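Phosphoinositol-specific phospholipase C (Pseudomonas sp., PDB 5FYP) probably cleaves the phosphodiester bond of phosphoinositide lipids in a calcium-dependent manner, releasing diacylglycerol and an inositol phosphate. Local coordinates at residues Q166-K172 with A254-I258. Residues are numbered along the deposited sequence; the frame is centred on the assembly and turned at random.
Sequences QGNLKGK and AYSHI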
ATOM      1  N   GLN A 166       0.485  16.572   0.787  1.00  6.54           N
ATOM      2  CA  GLN A 166      -0.340  16.506  -0.419  1.00  6.14           C
ATOM      3  C   GLN A 166       0.170  17.429  -1.506  1.00  6.20           C
ATOM      4  O   GLN A 166       0.374  17.019  -2.655  1.00  6.55           O
ATOM      5  CB  GLN A 166      -1.775  16.841  -0.037  1.00  6.74           C
ATOM      6  CG  GLN A 166      -2.734  16.738  -1.195  1.00  7.05           C
ATOM      7  CD  GLN A 166      -4.109  17.290  -0.886  1.00  7.33           C
ATOM      8  OE1 GLN A 166      -4.259  18.301  -0.178  1.00  9.62           O
ATOM      9  NE2 GLN A 166      -5.118  16.677  -1.445  1.00  7.41           N
ATOM     10  N   GLY A 167       0.318  18.691  -1.136  1.00  6.55           N
ATOM     11  CA  GLY A 167       0.789  19.706  -2.072  1.00  7.07           C
ATOM     12  C   GLY A 167       2.289  19.890  -2.101  1.00  7.19           C
ATOM     13  O   GLY A 167       2.849  20.251  -3.153  1.00  8.71           O
ATOM     14  N   ASN A 168       2.975  19.667  -0.985  1.00  7.50           N
ATOM     15  CA  ASN A 168       4.424  19.878  -0.972  1.00  7.90           C
ATOM     16  C   ASN A 168       5.207  18.819  -1.717  1.00  7.91           C
ATOM     17  O   ASN A 168       6.338  19.063  -2.124  1.00  9.09           O
ATOM     18  CB  ASN A 168       4.931  20.074   0.443  1.00  8.65           C
ATOM     19  CG  ASN A 168       4.467  21.393   1.047  1.00 10.12           C
ATOM     20  OD1 ASN A 168       4.060  22.304   0.341  1.00 13.31           O
ATOM     21  ND2 ASN A 168       4.598  21.514   2.339  1.00 11.03           N
ATOM     22  N   LEU A 169       4.593  17.665  -1.961  1.00  7.30           N
ATOM     23  CA  LEU A 169       5.255  16.650  -2.795  1.00  7.41           C
ATOM     24  C   LEU A 169       5.432  17.049  -4.238  1.00  8.45           C
ATOM     25  O   LEU A 169       6.299  16.498  -4.909  1.00  8.95           O
ATOM     26  CB  LEU A 169       4.525  15.318  -2.721  1.00  7.29           C
ATOM     27  CG  LEU A 169       4.858  14.510  -1.451  1.00  7.60           C
ATOM     28  CD1 LEU A 169       3.818  13.426  -1.223  1.00  7.82           C
ATOM     29  CD2 LEU A 169       6.225  13.888  -1.573  1.00  8.94           C
ATOM     30  N   LYS A 170       4.613  17.970  -4.739  1.00  8.06           N
ATOM     31  CA  LYS A 170       4.715  18.358  -6.133  1.00  9.77           C
ATOM     32  C   LYS A 170       6.115  18.924  -6.407  1.00 11.41           C
ATOM     33  O   LYS A 170       6.565  19.846  -5.747  1.00 13.34           O
ATOM     34  CB  LYS A 170       3.635  19.382  -6.470  1.00 10.05           C
ATOM     35  CG  LYS A 170       3.576  19.732  -7.940  1.00 12.74           C
ATOM     36  CD  LYS A 170       2.549  20.858  -8.170  1.00 14.50           C
ATOM     37  CE  LYS A 170       3.235  22.155  -7.721  1.00 18.69           C
ATOM     38  NZ  LYS A 170       2.644  23.369  -8.211  1.00 21.59           N
ATOM     39  N   GLY A 171       6.781  18.353  -7.375  1.00 14.03           N
ATOM     40  CA  GLY A 171       8.137  18.802  -7.734  1.00 16.33           C
ATOM     41  C   GLY A 171       9.230  18.176  -6.899  1.00 17.54           C
ATOM     42  O   GLY A 171      10.392  18.486  -7.093  1.00 20.57           O
ATOM     43  N   LYS A 172       8.865  17.242  -6.025  1.00 13.48           N
ATOM     44  CA  LYS A 172       9.855  16.637  -5.125  1.00 12.66           C
ATOM     45  C   LYS A 172      10.033  15.143  -5.417  1.00 12.89           C
ATOM     46  O   LYS A 172       9.170  14.419  -5.895  1.00 14.45           O
ATOM     47  CB  LYS A 172       9.466  16.889  -3.655  1.00 14.71           C
ATOM     48  CG  LYS A 172       9.612  18.367  -3.165  1.00 20.78           C
ATOM     49  CD  LYS A 172      11.012  18.656  -2.624  1.00 26.30           C
ATOM     50  CE  LYS A 172      11.232  19.986  -1.938  1.00 30.92           C
ATOM     51  NZ  LYS A 172      10.412  21.089  -2.452  1.00 51.06           N
ATOM     52  N   ALA A 254       2.468  13.564 -11.473  1.00  8.73           N
ATOM     53  CA  ALA A 254       2.844  14.995 -11.475  1.00  9.10           C
ATOM     54  C   ALA A 254       3.031  15.543 -10.057  1.00  8.20           C
ATOM     55  O   ALA A 254       3.840  16.449  -9.816  1.00  9.83           O
ATOM     56  CB  ALA A 254       1.814  15.808 -12.222  1.00 10.74           C
ATOM     57  N   TYR A 255       2.231  15.041  -9.133  1.00  7.64           N
ATOM     58  CA  TYR A 255       2.267  15.449  -7.726  1.00  7.77           C
ATOM     59  C   TYR A 255       3.208  14.622  -6.862  1.00  7.52           C
ATOM     60  O   TYR A 255       3.253  14.837  -5.644  1.00  7.93           O
ATOM     61  CB  TYR A 255       0.842  15.462  -7.110  1.00  7.50           C
ATOM     62  CG  TYR A 255       0.192  16.821  -7.201  1.00  7.32           C
ATOM     63  CD1 TYR A 255      -0.358  17.291  -8.394  1.00  7.53           C
ATOM     64  CD2 TYR A 255       0.194  17.669  -6.096  1.00  7.59           C
ATOM     65  CE1 TYR A 255      -0.895  18.577  -8.435  1.00  7.83           C
ATOM     66  CE2 TYR A 255      -0.341  18.922  -6.138  1.00  7.53           C
ATOM     67  CZ  TYR A 255      -0.863  19.395  -7.323  1.00  7.25           C
ATOM     68  OH  TYR A 255      -1.359  20.679  -7.320  1.00  7.93           O
ATOM     69  N   SER A 256       3.973  13.696  -7.467  1.00  7.08           N
ATOM     70  CA  SER A 256       4.836  12.783  -6.679  1.00  7.44           C
ATOM     71  C   SER A 256       4.034  12.044  -5.623  1.00  6.76           C
ATOM     72  O   SER A 256       4.518  11.780  -4.523  1.00  8.11           O
ATOM     73  CB  SER A 256       6.043  13.477  -6.087  1.00  7.81           C
ATOM     74  OG  SER A 256       6.832  13.977  -7.163  1.00  8.96           O
ATOM     75  N   HIS A 257       2.786  11.674  -5.981  1.00  6.76           N
ATOM     76  CA  HIS A 257       2.029  10.722  -5.161  1.00  6.63           C
ATOM     77  C   HIS A 257       2.135   9.344  -5.794  1.00  6.61           C
ATOM     78  O   HIS A 257       2.097   9.211  -7.010  1.00  7.43           O
ATOM     79  CB  HIS A 257       0.541  11.087  -5.114  1.00  6.11           C
ATOM     80  CG  HIS A 257       0.225  12.391  -4.439  1.00  6.04           C
ATOM     81  ND1 HIS A 257      -1.072  12.746  -4.204  1.00  6.21           N
ATOM     82  CD2 HIS A 257       0.974  13.408  -3.989  1.00  6.38           C
ATOM     83  CE1 HIS A 257      -1.108  13.938  -3.638  1.00  6.49           C
ATOM     84  NE2 HIS A 257       0.119  14.374  -3.514  1.00  5.99           N
ATOM     85  N   ILE A 258       2.201   8.291  -4.978  1.00  6.46           N
ATOM     86  CA  ILE A 258       2.287   6.935  -5.519  1.00  6.66           C
ATOM     87  C   ILE A 258       0.908   6.484  -5.952  1.00  6.72           C
ATOM     88  O   ILE A 258      -0.003   6.284  -5.110  1.00  7.73           O
ATOM     89  CB  ILE A 258       2.900   5.952  -4.523  1.00  6.78           C
ATOM     90  CG1 ILE A 258       4.232   6.447  -3.980  1.00  7.81           C
ATOM     91  CG2 ILE A 258       3.031   4.574  -5.147  1.00  7.24           C
ATOM     92  CD1 ILE A 258       5.277   6.758  -5.020  1.00  8.47           C
TER
HETATM   93  O   HOH W   1       6.326  16.025  -8.753  1.00 16.16           O
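H257 and S256 reach from the loop between helix 249-254 and strand 258-262 and hydrogen-bond to backbone carbonyls of 166-172, in the turn region after helix 165-168 of a protein whose family belongs to the TIM-barrel clan. The imidazole NE2 donates to Q166 O at 2.8 Å, with 162° at the hydrogen, meeting a lone pair in the carbonyl plane, and Q166 O lies almost in the ring plane of H257. Histidine suits this place because it can bond at both ends: ND1 bonds to N239 OD1, so the ring is held from two sides. If N239 is oriented as modelled, ND1 would probably donate too, consistent with a cationic imidazolium. The Q166 amide lies nearly coplanar with this ring, yet its NE2 turns to G223 O.

S256 OG donates to K172 O at 2.7 Å. Its chi1 of -62° sets the hydroxyl beside its own backbone N, where it also accepts a hydrogen bond from a water at 2.6 Å. That water donates again to A254 O and accepts from G171 N at 2.7 Å, tying the end of helix 249-254 to the type II turn of L169-K172. S256 has positive phi in a Schellman motif ending that helix, while G171, with phi 85°, spares the turn a CB that would jam against the preceding carbonyl.

Van der Waals contacts complete the join. K170 lays its aliphatic CD over one face of the Y255 ring, 4.1 Å from the centroid, a CH-pi contact made by a chain that leaves its amine pointing away. L169 CB approaches a polar atom, Y255 O, at 3.2 Å, and its CD1 meets H257 CD2 at 4.0 Å; L169 also touches L154 and I158 of helix 151-158.

Replacing H257 by an alanine would probably leave Q166 O without its imidazole donor and N239 OD1 without its ring partner, and open a gap beside L169 CD1. The chemistry thus implies a helix end and a type II turn joined mainly through side-chain donors to backbone carbonyls and one shared water.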